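Local coordinates for protein acetyltransferase (PDB 3JVN) that belongs to the GNAT acetyltransferase family and probably transfers an acyl group, most likely acetyl from a coenzyme A donor, to an acceptor that is not known, at residues V4-K9 and V60-D65; Y21-E26 and I91-I96; V66-I71 and Y95-Y100; G73-L78 and L85-T90. All coordinates share one frame; numbering follows the deposited sequence.

Contact 1. Residues V4-K9 and V60-D65; sequences VIRRAK and VAEMDD. With SO4 (sulfate ion), chain B.
An antiparallel strand pairing joins Val4, Ile5 and Arg6 to Glu62, Ala61 and Val60 at the edge of the central sheet. Val4 with Glu62 and Arg6 with Val60 are hydrogen-bonded pairs, each closed by two backbone bonds, such as Val60 N to Arg6 O at 2.8 Å. Ile5 and Ala61 form the non-hydrogen-bonded pair between them. Their side chains face helix 105-118, where Ile5 reaches Gln108 and Arg112, while the small Ala61 touches Val105. The opposite face carries Val4, Arg6, Val60 and Glu62. Here a chi1 of 43° puts Arg6 CG between the backbone N and the carbonyl carbon, beside Val60 CG2; the chain then bends at chi3, and the guanidinium covers the same Val60 CG2, 3.9 Å from its plane, over the centre. In the GNAT fold this first strand borders the second, although helices 13-30 and 47-52 separate them in sequence. Arg6 NH2 makes a salt bridge to Glu62 OE2 at 2.7 Å, but the hydrogen bond within it is weak, and the two flat groups are turned 50° apart. Arg6 NH1 has a second carboxylate partner in Asp12, so two acids hold the group over the valine and would balance its charge. Ala8 CB meets Val60 CG1 at 4.3 Å. A sulfate ion, probably from the crystallisation liquor, accepts bonds from Arg7 N to its O1 (2.8 Å) and from Arg112.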
loop_
_atom_site.group_PDB
_atom_site.type_symbol
_atom_site.label_atom_id
_atom_site.label_comp_id
_atom_site.label_asym_id
_atom_site.label_seq_id
_atom_site.Cartn_x
_atom_site.Cartn_y
_atom_site.Cartn_z
ATOM N N VAL A 4 23.320 -21.461 3.055
ATOM C CA VAL A 4 22.979 -20.847 4.345
ATOM C C VAL A 4 22.475 -19.395 4.203
ATOM O O VAL A 4 23.212 -18.516 3.744
ATOM C CB VAL A 4 24.209 -20.833 5.297
ATOM C CG1 VAL A 4 23.809 -20.314 6.677
ATOM C CG2 VAL A 4 24.808 -22.226 5.387
ATOM N N ILE A 5 21.233 -19.136 4.607
ATOM C CA ILE A 5 20.686 -17.785 4.518
ATOM C C ILE A 5 20.924 -17.024 5.819
ATOM O O ILE A 5 20.645 -17.529 6.911
ATOM C CB ILE A 5 19.167 -17.798 4.202
ATOM C CG1 ILE A 5 18.928 -18.255 2.761
ATOM C CG2 ILE A 5 18.585 -16.404 4.378
ATOM C CD1 ILE A 5 19.306 -19.686 2.499
ATOM N N ARG A 6 21.450 -15.809 5.697
ATOM C CA ARG A 6 21.739 -14.982 6.864
ATOM C C ARG A 6 21.643 -13.489 6.598
ATOM O O ARG A 6 21.615 -13.049 5.450
ATOM C CB ARG A 6 23.139 -15.295 7.400
ATOM C CG ARG A 6 24.199 -15.454 6.327
ATOM C CD ARG A 6 25.621 -15.347 6.895
ATOM N NE ARG A 6 26.103 -13.966 6.850
ATOM C CZ ARG A 6 27.035 -13.513 6.010
ATOM N NH1 ARG A 6 27.394 -12.237 6.041
ATOM N NH2 ARG A 6 27.631 -14.336 5.159
ATOM N N ARG A 7 21.576 -12.710 7.671
ATOM C CA ARG A 7 21.511 -11.266 7.536
ATOM C C ARG A 7 22.906 -10.815 7.114
ATOM O O ARG A 7 23.913 -11.289 7.644
ATOM C CB ARG A 7 21.142 -10.609 8.866
ATOM C CG ARG A 7 22.231 -10.700 9.901
ATOM C CD ARG A 7 22.046 -9.680 10.998
ATOM N NE ARG A 7 21.420 -10.230 12.196
ATOM C CZ ARG A 7 20.147 -10.596 12.289
ATOM N NH1 ARG A 7 19.684 -11.082 13.432
ATOM N NH2 ARG A 7 19.334 -10.476 11.246
ATOM N N ALA A 8 22.959 -9.911 6.143
ATOM C CA ALA A 8 24.222 -9.390 5.636
ATOM C C ALA A 8 24.999 -8.632 6.707
ATOM O O ALA A 8 24.478 -8.300 7.771
ATOM C CB ALA A 8 23.962 -8.485 4.448
ATOM N N LYS A 9 26.262 -8.368 6.409
ATOM C CA LYS A 9 27.139 -7.657 7.323
ATOM C C LYS A 9 28.013 -6.679 6.555
ATOM O O LYS A 9 28.109 -6.742 5.327
ATOM C CB LYS A 9 28.034 -8.641 8.082
ATOM C CG LYS A 9 27.302 -9.622 8.984
ATOM C CD LYS A 9 28.298 -10.374 9.859
ATOM C CE LYS A 9 29.310 -11.150 9.016
ATOM N NZ LYS A 9 30.449 -11.709 9.803
ATOM N N VAL A 60 21.594 -12.644 2.657
ATOM C CA VAL A 60 22.429 -13.284 1.646
ATOM C C VAL A 60 22.405 -14.810 1.767
ATOM O O VAL A 60 22.158 -15.361 2.843
ATOM C CB VAL A 60 23.916 -12.800 1.738
ATOM C CG1 VAL A 60 24.031 -11.351 1.271
ATOM C CG2 VAL A 60 24.431 -12.947 3.170
ATOM N N ALA A 61 22.645 -15.480 0.642
ATOM C CA ALA A 61 22.699 -16.936 0.580
ATOM C C ALA A 61 24.183 -17.293 0.440
ATOM O O ALA A 61 24.821 -16.923 -0.547
ATOM C CB ALA A 61 21.916 -17.441 -0.624
ATOM N N GLU A 62 24.733 -17.991 1.432
ATOM C CA GLU A 62 26.144 -18.373 1.411
ATOM C C GLU A 62 26.250 -19.877 1.198
ATOM O O GLU A 62 25.716 -20.662 1.981
ATOM C CB GLU A 62 26.814 -17.974 2.742
ATOM C CG GLU A 62 28.195 -17.308 2.613
ATOM C CD GLU A 62 28.720 -16.760 3.940
ATOM O OE1 GLU A 62 29.765 -16.071 3.934
ATOM O OE2 GLU A 62 28.097 -17.020 4.993
HETATM N N MSE A 63 26.929 -20.279 0.130
HETATM C CA MSE A 63 27.086 -21.697 -0.159
HETATM C C MSE A 63 28.226 -22.283 0.670
HETATM O O MSE A 63 27.995 -22.886 1.720
HETATM C CB MSE A 63 27.353 -21.918 -1.651
HETATM C CG MSE A 63 27.453 -23.386 -2.050
HETATM SE SE MSE A 63 25.912 -24.429 -1.487
HETATM C CE MSE A 63 24.887 -24.409 -3.137
ATOM N N ASP A 64 29.455 -22.097 0.197
ATOM C CA ASP A 64 30.623 -22.612 0.903
ATOM C C ASP A 64 31.172 -21.540 1.834
ATOM O O ASP A 64 31.163 -21.691 3.056
ATOM C CB ASP A 64 31.696 -23.043 -0.103
ATOM C CG ASP A 64 31.943 -24.542 -0.081
ATOM O OD1 ASP A 64 32.422 -25.038 0.960
ATOM O OD2 ASP A 64 31.649 -25.223 -1.092
ATOM N N ASP A 65 31.653 -20.458 1.235
ATOM C CA ASP A 65 32.192 -19.324 1.972
ATOM C C ASP A 65 32.033 -18.122 1.059
ATOM O O ASP A 65 32.563 -17.044 1.323
ATOM C CB ASP A 65 33.673 -19.531 2.297
ATOM C CG ASP A 65 33.923 -19.762 3.781
ATOM O OD1 ASP A 65 33.490 -18.910 4.594
ATOM O OD2 ASP A 65 34.556 -20.788 4.129
HETATM S S SO4 B . 19.809 -14.603 10.550
HETATM O O1 SO4 B . 20.937 -13.692 10.249
HETATM O O2 SO4 B . 18.774 -13.866 11.295
HETATM O O3 SO4 B . 20.298 -15.715 11.388
HETATM O O4 SO4 B . 19.244 -15.144 9.291
#

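Contact 2. Residues Y21-E26 and I91-I96; sequences YKLHDE and IDELYI
The Tyr95 ring has the backbone N of Leu23 over one face and the carboxylate of Glu26 at its edge, while Lys22 CB approaches obliquely; the His24 ring meets Glu93 OE2 at its edge. These groups pack helix 13-30 across strand 86-96, the first helix against the fourth strand of the GNAT fold, with the short segments nearly perpendicular. The strand carries a classic beta bulge, Asp92 and Glu93 both facing Thr72; a bulge in this strand is a recurring feature of GNAT enzymes. Tyr95 CB points toward the helix, and CG, anti to the backbone N (chi1 176°), continues outward. Leucine suits the position beside it: Leu23 slides past the ring in the opposite direction, and its two methyls divide the work. Leu23 CD1 lies 3.7 Å from Tyr95 CD2, and Leu23 CD2 is also 3.7 Å from Glu93 CB. A tyrosine combines this apolar flank with a polar tip. Lys22 adds its aliphatic part, CD standing 3.4 Å from Tyr95 OH, before its amine turns off toward a weak bond with Ser18. His24 NE2 donates to Glu93 OE2 at 3.2 Å, a His-carboxylate bond in which ring and carboxylate planes are only 18° apart. Tyr95 OH donates a hydrogen bond to Glu26 OE1 at 2.9 Å, reaching that oxygen on its syn side, 28° out of the carboxylate plane.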
loop_
_atom_site.group_PDB
_atom_site.type_symbol
_atom_site.label_atom_id
_atom_site.label_comp_id
_atom_site.label_asym_id
_atom_site.label_seq_id
_atom_site.Cartn_x
_atom_site.Cartn_y
_atom_site.Cartn_z
ATOM N N TYR A 21 26.065 -5.098 -9.085
ATOM C CA TYR A 21 26.455 -4.693 -10.432
ATOM C C TYR A 21 25.993 -5.746 -11.440
ATOM O O TYR A 21 25.465 -5.414 -12.503
ATOM C CB TYR A 21 27.974 -4.537 -10.516
ATOM C CG TYR A 21 28.467 -4.280 -11.913
ATOM C CD1 TYR A 21 28.270 -3.046 -12.527
ATOM C CD2 TYR A 21 29.096 -5.287 -12.645
ATOM C CE1 TYR A 21 28.683 -2.822 -13.835
ATOM C CE2 TYR A 21 29.512 -5.072 -13.955
ATOM C CZ TYR A 21 29.304 -3.839 -14.543
ATOM O OH TYR A 21 29.713 -3.621 -15.839
ATOM N N LYS A 22 26.199 -7.017 -11.105
ATOM C CA LYS A 22 25.779 -8.102 -11.981
ATOM C C LYS A 22 24.267 -8.010 -12.195
ATOM O O LYS A 22 23.782 -8.169 -13.319
ATOM C CB LYS A 22 26.134 -9.465 -11.374
ATOM C CG LYS A 22 27.607 -9.868 -11.472
ATOM C CD LYS A 22 27.806 -11.256 -10.857
ATOM C CE LYS A 22 29.153 -11.903 -11.207
ATOM N NZ LYS A 22 30.336 -11.257 -10.572
ATOM N N LEU A 23 23.529 -7.748 -11.114
ATOM C CA LEU A 23 22.072 -7.629 -11.182
ATOM C C LEU A 23 21.673 -6.539 -12.169
ATOM O O LEU A 23 20.964 -6.794 -13.151
ATOM C CB LEU A 23 21.480 -7.291 -9.805
ATOM C CG LEU A 23 19.952 -7.056 -9.766
ATOM C CD1 LEU A 23 19.239 -8.290 -10.312
ATOM C CD2 LEU A 23 19.477 -6.767 -8.340
ATOM N N HIS A 24 22.134 -5.323 -11.903
ATOM C CA HIS A 24 21.820 -4.191 -12.758
ATOM C C HIS A 24 22.292 -4.390 -14.181
ATOM O O HIS A 24 21.648 -3.923 -15.121
ATOM C CB HIS A 24 22.440 -2.925 -12.185
ATOM C CG HIS A 24 21.858 -2.525 -10.866
ATOM N ND1 HIS A 24 22.505 -1.681 -9.988
ATOM C CD2 HIS A 24 20.687 -2.855 -10.278
ATOM C CE1 HIS A 24 21.756 -1.512 -8.914
ATOM N NE2 HIS A 24 20.646 -2.213 -9.064
ATOM N N ASP A 25 23.408 -5.090 -14.350
ATOM C CA ASP A 25 23.935 -5.324 -15.689
ATOM C C ASP A 25 22.970 -6.143 -16.533
ATOM O O ASP A 25 22.604 -5.740 -17.638
ATOM C CB ASP A 25 25.274 -6.051 -15.619
ATOM C CG ASP A 25 25.964 -6.107 -16.965
ATOM O OD1 ASP A 25 26.450 -5.055 -17.416
ATOM O OD2 ASP A 25 26.008 -7.185 -17.584
ATOM N N GLU A 26 22.570 -7.296 -16.005
ATOM C CA GLU A 26 21.645 -8.178 -16.697
ATOM C C GLU A 26 20.316 -7.461 -16.948
ATOM O O GLU A 26 19.617 -7.757 -17.913
ATOM C CB GLU A 26 21.419 -9.453 -15.869
ATOM C CG GLU A 26 22.714 -10.176 -15.476
ATOM C CD GLU A 26 22.504 -11.301 -14.463
ATOM O OE1 GLU A 26 23.515 -11.846 -13.956
ATOM O OE2 GLU A 26 21.334 -11.640 -14.171
ATOM N N ILE A 91 9.817 -5.209 -0.997
ATOM C CA ILE A 91 10.931 -6.071 -1.365
ATOM C C ILE A 91 11.458 -5.388 -2.617
ATOM O O ILE A 91 10.747 -5.258 -3.618
ATOM C CB ILE A 91 10.467 -7.524 -1.667
ATOM C CG1 ILE A 91 10.054 -8.203 -0.361
ATOM C CG2 ILE A 91 11.589 -8.320 -2.300
ATOM C CD1 ILE A 91 9.353 -9.523 -0.530
ATOM N N ASP A 92 12.702 -4.927 -2.542
ATOM C CA ASP A 92 13.308 -4.202 -3.642
ATOM C C ASP A 92 14.037 -5.041 -4.704
ATOM O O ASP A 92 13.564 -5.168 -5.834
ATOM C CB ASP A 92 14.244 -3.134 -3.062
ATOM C CG ASP A 92 13.520 -2.178 -2.128
ATOM O OD1 ASP A 92 13.984 -1.972 -0.980
ATOM O OD2 ASP A 92 12.480 -1.623 -2.554
ATOM N N GLU A 93 15.177 -5.611 -4.328
ATOM C CA GLU A 93 15.993 -6.398 -5.245
ATOM C C GLU A 93 16.299 -7.810 -4.788
ATOM O O GLU A 93 16.283 -8.122 -3.595
ATOM C CB GLU A 93 17.313 -5.681 -5.489
ATOM C CG GLU A 93 17.156 -4.306 -6.041
ATOM C CD GLU A 93 18.214 -3.382 -5.515
ATOM O OE1 GLU A 93 18.221 -3.112 -4.285
ATOM O OE2 GLU A 93 19.038 -2.925 -6.340
ATOM N N LEU A 94 16.618 -8.658 -5.755
ATOM C CA LEU A 94 16.938 -10.041 -5.463
ATOM C C LEU A 94 17.802 -10.559 -6.608
ATOM O O LEU A 94 17.418 -10.455 -7.769
ATOM C CB LEU A 94 15.643 -10.852 -5.342
ATOM C CG LEU A 94 15.696 -12.184 -4.578
ATOM C CD1 LEU A 94 14.305 -12.817 -4.549
ATOM C CD2 LEU A 94 16.687 -13.126 -5.242
ATOM N N TYR A 95 18.971 -11.110 -6.287
ATOM C CA TYR A 95 19.859 -11.624 -7.324
ATOM C C TYR A 95 20.490 -12.961 -6.989
ATOM O O TYR A 95 20.855 -13.212 -5.840
ATOM C CB TYR A 95 20.967 -10.608 -7.636
ATOM C CG TYR A 95 21.984 -11.115 -8.642
ATOM C CD1 TYR A 95 23.158 -11.748 -8.223
ATOM C CD2 TYR A 95 21.755 -10.996 -10.011
ATOM C CE1 TYR A 95 24.074 -12.247 -9.146
ATOM C CE2 TYR A 95 22.667 -11.495 -10.940
ATOM C CZ TYR A 95 23.822 -12.117 -10.503
ATOM O OH TYR A 95 24.722 -12.610 -11.421
ATOM N N ILE A 96 20.615 -13.816 -8.003
ATOM C CA ILE A 96 21.228 -15.129 -7.834
ATOM C C ILE A 96 22.222 -15.375 -8.964
ATOM O O ILE A 96 21.953 -15.063 -10.122
ATOM C CB ILE A 96 20.187 -16.284 -7.866
ATOM C CG1 ILE A 96 18.970 -15.941 -7.002
ATOM C CG2 ILE A 96 20.831 -17.565 -7.349
ATOM C CD1 ILE A 96 17.838 -15.279 -7.784
#

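Contact 3. Residues V66-I71 and Y95-Y100; sequences VIIGFI and YIEKEY
Ile68 sets a methyl over the flat face of Tyr100, a CH-pi contact between a bulged strand and the loop that follows the next strand. Ile68 CG2 lies 3.6 Å from the centroid of the Tyr100 ring and 20° off its normal, offset toward the rim beside CE2 and CD2. With Ile68 CG1 between N and C (chi1 46°), the other branch, CG2, is anti to the carbonyl carbon and faces the ring. Ile68 and Gly69 together face Ala61, a classic bulge. Opposite Ile96 in the non-hydrogen-bonded pair, Gly69 has a phi of 180°, an extended backbone that glycine adopts easily. This is the open end of the antiparallel hairpin formed by strands 67-79 and 86-96, third and fourth in the GNAT sheet. Phe70 and Tyr95 form a hydrogen-bonded pair, with Tyr95 N to Phe70 O at 3.1 Å and Phe70 N to Tyr95 O at 3.2 Å. On their face, Phe70 CE1 packs against Tyr95 CB at 3.4 Å, adding bulk beneath helix 13-30. Glu97 N to Ile68 O, at 3.2 Å, carries the pairing just beyond the strand end. Beyond lies a sequence, from Arg101 into helix 105-118, resembling the family's pyrophosphate-binding loop.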
loop_
_atom_site.group_PDB
_atom_site.type_symbol
_atom_site.label_atom_id
_atom_site.label_comp_id
_atom_site.label_asym_id
_atom_site.label_seq_id
_atom_site.Cartn_x
_atom_site.Cartn_y
_atom_site.Cartn_z
ATOM N N VAL A 66 31.302 -18.337 -0.031
ATOM C CA VAL A 66 31.043 -17.300 -1.017
ATOM C C VAL A 66 29.540 -16.987 -1.093
ATOM O O VAL A 66 28.696 -17.884 -1.038
ATOM C CB VAL A 66 31.579 -17.733 -2.415
ATOM C CG1 VAL A 66 30.988 -19.081 -2.810
ATOM C CG2 VAL A 66 31.246 -16.679 -3.465
ATOM N N ILE A 67 29.215 -15.705 -1.202
ATOM C CA ILE A 67 27.828 -15.270 -1.287
ATOM C C ILE A 67 27.326 -15.462 -2.713
ATOM O O ILE A 67 27.795 -14.792 -3.639
ATOM C CB ILE A 67 27.697 -13.789 -0.900
ATOM C CG1 ILE A 67 28.270 -13.583 0.502
ATOM C CG2 ILE A 67 26.244 -13.365 -0.974
ATOM C CD1 ILE A 67 28.386 -12.143 0.927
ATOM N N ILE A 68 26.380 -16.381 -2.893
ATOM C CA ILE A 68 25.837 -16.653 -4.218
ATOM C C ILE A 68 24.470 -16.022 -4.447
ATOM O O ILE A 68 23.818 -16.272 -5.464
ATOM C CB ILE A 68 25.763 -18.190 -4.499
ATOM C CG1 ILE A 68 25.154 -18.943 -3.300
ATOM C CG2 ILE A 68 27.155 -18.729 -4.823
ATOM C CD1 ILE A 68 23.645 -18.873 -3.222
ATOM N N GLY A 69 24.043 -15.186 -3.507
ATOM C CA GLY A 69 22.758 -14.532 -3.653
ATOM C C GLY A 69 22.401 -13.610 -2.505
ATOM O O GLY A 69 22.971 -13.695 -1.423
ATOM N N PHE A 70 21.457 -12.709 -2.753
ATOM C CA PHE A 70 21.001 -11.777 -1.733
ATOM C C PHE A 70 19.605 -11.268 -2.101
ATOM O O PHE A 70 19.141 -11.426 -3.232
ATOM C CB PHE A 70 21.976 -10.592 -1.596
ATOM C CG PHE A 70 21.961 -9.653 -2.768
ATOM C CD1 PHE A 70 22.639 -9.967 -3.947
ATOM C CD2 PHE A 70 21.206 -8.486 -2.722
ATOM C CE1 PHE A 70 22.554 -9.132 -5.067
ATOM C CE2 PHE A 70 21.114 -7.651 -3.830
ATOM C CZ PHE A 70 21.786 -7.972 -5.001
ATOM N N ILE A 71 18.932 -10.679 -1.123
ATOM C CA ILE A 71 17.606 -10.124 -1.327
ATOM C C ILE A 71 17.615 -8.853 -0.497
ATOM O O ILE A 71 18.317 -8.777 0.512
ATOM C CB ILE A 71 16.472 -11.109 -0.873
ATOM C CG1 ILE A 71 15.096 -10.494 -1.206
ATOM C CG2 ILE A 71 16.626 -11.456 0.597
ATOM C CD1 ILE A 71 13.934 -11.446 -1.016
ATOM N N TYR A 95 18.971 -11.110 -6.287
ATOM C CA TYR A 95 19.859 -11.624 -7.324
ATOM C C TYR A 95 20.490 -12.961 -6.989
ATOM O O TYR A 95 20.855 -13.212 -5.840
ATOM C CB TYR A 95 20.967 -10.608 -7.636
ATOM C CG TYR A 95 21.984 -11.115 -8.642
ATOM C CD1 TYR A 95 23.158 -11.748 -8.223
ATOM C CD2 TYR A 95 21.755 -10.996 -10.011
ATOM C CE1 TYR A 95 24.074 -12.247 -9.146
ATOM C CE2 TYR A 95 22.667 -11.495 -10.940
ATOM C CZ TYR A 95 23.822 -12.117 -10.503
ATOM O OH TYR A 95 24.722 -12.610 -11.421
ATOM N N ILE A 96 20.615 -13.816 -8.003
ATOM C CA ILE A 96 21.228 -15.129 -7.834
ATOM C C ILE A 96 22.222 -15.375 -8.964
ATOM O O ILE A 96 21.953 -15.063 -10.122
ATOM C CB ILE A 96 20.187 -16.284 -7.866
ATOM C CG1 ILE A 96 18.970 -15.941 -7.002
ATOM C CG2 ILE A 96 20.831 -17.565 -7.349
ATOM C CD1 ILE A 96 17.838 -15.279 -7.784
ATOM N N GLU A 97 23.381 -15.924 -8.622
ATOM C CA GLU A 97 24.392 -16.215 -9.624
ATOM C C GLU A 97 23.760 -17.127 -10.652
ATOM O O GLU A 97 23.042 -18.061 -10.290
ATOM C CB GLU A 97 25.577 -16.913 -8.979
ATOM C CG GLU A 97 26.312 -16.051 -7.976
ATOM C CD GLU A 97 27.135 -14.968 -8.641
ATOM O OE1 GLU A 97 27.995 -14.374 -7.954
ATOM O OE2 GLU A 97 26.915 -14.702 -9.846
ATOM N N LYS A 98 24.029 -16.851 -11.928
ATOM C CA LYS A 98 23.473 -17.636 -13.032
ATOM C C LYS A 98 23.837 -19.114 -12.874
ATOM O O LYS A 98 23.182 -19.996 -13.430
ATOM C CB LYS A 98 23.983 -17.089 -14.381
ATOM C CG LYS A 98 23.586 -15.617 -14.650
ATOM C CD LYS A 98 23.649 -15.212 -16.142
ATOM C CE LYS A 98 22.610 -15.978 -16.993
ATOM N NZ LYS A 98 22.567 -15.656 -18.475
ATOM N N GLU A 99 24.866 -19.378 -12.077
ATOM C CA GLU A 99 25.321 -20.738 -11.837
ATOM C C GLU A 99 24.539 -21.416 -10.706
ATOM O O GLU A 99 24.601 -22.636 -10.544
ATOM C CB GLU A 99 26.808 -20.712 -11.497
ATOM C CG GLU A 99 27.446 -22.076 -11.381
ATOM C CD GLU A 99 28.750 -22.026 -10.628
ATOM O OE1 GLU A 99 29.652 -21.280 -11.066
ATOM O OE2 GLU A 99 28.866 -22.723 -9.598
ATOM N N TYR A 100 23.800 -20.628 -9.931
ATOM C CA TYR A 100 23.037 -21.177 -8.815
ATOM C C TYR A 100 21.516 -21.036 -8.903
ATOM O O TYR A 100 20.801 -21.331 -7.936
ATOM C CB TYR A 100 23.539 -20.562 -7.510
ATOM C CG TYR A 100 24.883 -21.100 -7.080
ATOM C CD1 TYR A 100 24.975 -22.139 -6.156
ATOM C CD2 TYR A 100 26.065 -20.589 -7.618
ATOM C CE1 TYR A 100 26.212 -22.659 -5.778
ATOM C CE2 TYR A 100 27.309 -21.103 -7.250
ATOM C CZ TYR A 100 27.370 -22.138 -6.328
ATOM O OH TYR A 100 28.589 -22.655 -5.959
#

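Contact 4. Residues G73-L78 and L85-T90; sequences GHFCEL and LVMMAT
Thr90 O accepts the amide of His74 at 2.8 Å, and Thr90 N returns a bond to His74 O, closing one hydrogen-bonded pair of an antiparallel pairing that runs on through Cys76 with Met88 to Leu78 with Val86. His74 lies alongside Thr90 and points the same way, CE1 reaching Thr90 CB at 3.4 Å, while its ND1 is bonded to Asp92 at the neighbouring bulge. Further along this face, Leu78 CD2 touches CE of Met88, a selenomethionine in this crystal, at 3.5 Å. On the other face Met87, also selenomethionine, has CG anti to the backbone N (chi1 178°) and then bends. Its CE sits over the Phe75 ring, 4.0 Å from the centroid and 22° off the normal, a CH-pi contact suited to a flexible chain; Ala89 CB meets Phe75 CD1 obliquely. Leu117 of helix 105-118 covers Phe75 and Ala89. Glu77 and Leu78 also pair antiparallel with a strand of the second subunit, so the long beta hairpin of this GNAT fold extends the sheet across the dimer.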
loop_
_atom_site.group_PDB
_atom_site.type_symbol
_atom_site.label_atom_id
_atom_site.label_comp_id
_atom_site.label_asym_id
_atom_site.label_seq_id
_atom_site.Cartn_x
_atom_site.Cartn_y
_atom_site.Cartn_z
ATOM N N GLY A 73 15.085 -5.552 1.141
ATOM C CA GLY A 73 13.752 -5.025 1.404
ATOM C C GLY A 73 13.739 -3.958 2.490
ATOM O O GLY A 73 14.671 -3.898 3.297
ATOM N N HIS A 74 12.710 -3.104 2.522
ATOM C CA HIS A 74 12.635 -2.059 3.552
ATOM C C HIS A 74 11.240 -1.837 4.132
ATOM O O HIS A 74 10.248 -1.991 3.433
ATOM C CB HIS A 74 13.172 -0.716 3.019
ATOM C CG HIS A 74 12.260 -0.012 2.052
ATOM N ND1 HIS A 74 12.109 -0.410 0.741
ATOM C CD2 HIS A 74 11.500 1.102 2.194
ATOM C CE1 HIS A 74 11.301 0.428 0.116
ATOM N NE2 HIS A 74 10.917 1.356 0.973
ATOM N N PHE A 75 11.178 -1.486 5.417
ATOM C CA PHE A 75 9.901 -1.208 6.077
ATOM C C PHE A 75 9.433 0.178 5.637
ATOM O O PHE A 75 10.249 1.065 5.348
ATOM C CB PHE A 75 10.046 -1.216 7.614
ATOM C CG PHE A 75 10.245 -2.585 8.207
ATOM C CD1 PHE A 75 9.321 -3.602 7.961
ATOM C CD2 PHE A 75 11.362 -2.859 9.004
ATOM C CE1 PHE A 75 9.488 -4.878 8.497
ATOM C CE2 PHE A 75 11.553 -4.131 9.554
ATOM C CZ PHE A 75 10.607 -5.152 9.295
ATOM N N CYS A 76 8.120 0.359 5.559
ATOM C CA CYS A 76 7.562 1.653 5.194
ATOM C C CYS A 76 6.240 1.846 5.902
ATOM O O CYS A 76 5.649 0.900 6.425
ATOM C CB CYS A 76 7.390 1.795 3.681
ATOM S SG CYS A 76 7.262 0.262 2.759
ATOM N N GLU A 77 5.783 3.088 5.938
ATOM C CA GLU A 77 4.545 3.398 6.626
ATOM C C GLU A 77 3.596 4.234 5.807
ATOM O O GLU A 77 3.966 5.287 5.280
ATOM C CB GLU A 77 4.840 4.160 7.916
ATOM C CG GLU A 77 5.296 3.341 9.094
ATOM C CD GLU A 77 5.486 4.221 10.311
ATOM O OE1 GLU A 77 5.262 3.744 11.447
ATOM O OE2 GLU A 77 5.857 5.399 10.110
ATOM N N LEU A 78 2.365 3.751 5.712
ATOM C CA LEU A 78 1.317 4.464 5.017
ATOM C C LEU A 78 0.829 5.479 6.052
ATOM O O LEU A 78 0.176 5.131 7.039
ATOM C CB LEU A 78 0.198 3.507 4.634
ATOM C CG LEU A 78 -1.031 4.152 4.003
ATOM C CD1 LEU A 78 -0.679 4.658 2.613
ATOM C CD2 LEU A 78 -2.154 3.128 3.928
ATOM N N LEU A 85 -0.555 5.321 11.551
ATOM C CA LEU A 85 0.302 4.746 10.532
ATOM C C LEU A 85 0.107 3.224 10.448
ATOM O O LEU A 85 -0.049 2.554 11.467
ATOM C CB LEU A 85 1.760 5.089 10.851
ATOM C CG LEU A 85 1.997 6.502 11.384
ATOM C CD1 LEU A 85 1.249 7.509 10.515
ATOM C CD2 LEU A 85 1.518 6.602 12.824
ATOM N N VAL A 86 0.104 2.692 9.225
ATOM C CA VAL A 86 -0.062 1.260 8.984
ATOM C C VAL A 86 1.300 0.728 8.598
ATOM O O VAL A 86 1.954 1.276 7.717
ATOM C CB VAL A 86 -1.029 1.000 7.806
ATOM C CG1 VAL A 86 -1.364 -0.483 7.715
ATOM C CG2 VAL A 86 -2.280 1.832 7.959
HETATM N N MSE A 87 1.739 -0.340 9.243
HETATM C CA MSE A 87 3.044 -0.877 8.915
HETATM C C MSE A 87 3.024 -1.708 7.638
HETATM O O MSE A 87 2.255 -2.661 7.506
HETATM C CB MSE A 87 3.581 -1.728 10.064
HETATM C CG MSE A 87 4.943 -2.384 9.763
HETATM SE SE MSE A 87 6.447 -1.145 9.688
HETATM C CE MSE A 87 7.614 -2.043 10.940
HETATM N N MSE A 88 3.880 -1.334 6.695
HETATM C CA MSE A 88 3.986 -2.053 5.436
HETATM C C MSE A 88 5.451 -2.167 5.084
HETATM O O MSE A 88 6.313 -1.623 5.778
HETATM C CB MSE A 88 3.254 -1.308 4.322
HETATM C CG MSE A 88 1.820 -0.956 4.636
HETATM SE SE MSE A 88 0.945 -0.255 3.070
HETATM C CE MSE A 88 -0.852 -0.133 3.766
ATOM N N ALA A 89 5.734 -2.870 4.000
ATOM C CA ALA A 89 7.106 -3.042 3.573
ATOM C C ALA A 89 7.213 -3.205 2.068
ATOM O O ALA A 89 6.208 -3.330 1.366
ATOM C CB ALA A 89 7.749 -4.253 4.284
ATOM N N THR A 90 8.452 -3.225 1.584
ATOM C CA THR A 90 8.724 -3.368 0.158
ATOM C C THR A 90 9.951 -4.254 -0.086
ATOM O O THR A 90 10.990 -4.077 0.547
ATOM C CB THR A 90 8.996 -1.982 -0.503
ATOM O OG1 THR A 90 7.994 -1.046 -0.087
ATOM C CG2 THR A 90 8.967 -2.094 -2.020
#

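Overall arrangement
From the N terminus, strand 4-7 leads into helix 13-30, whose residues 21-26 open contact 2 before contact 1 closes its loop at 60-65; the two therefore cross. Contact 3 opens on strand 67-79 only afterwards. Contact 4 follows on the same strand and closes before contacts 2 and 3, at 85-90, nested inside their loops. Those two meet at the end of strand 86-96, sharing Tyr95 and Ile96, contact 3 running on into the loop. Contact 1 pairs the first two strands, contacts 3 and 4 the third and fourth; Ala61, bonded to Ile68 and Gly69, bridges the two pairs, contact 2 lays helix 13-30 across strand 86-96, and contact 4 carries the hairpin toward the second subunit.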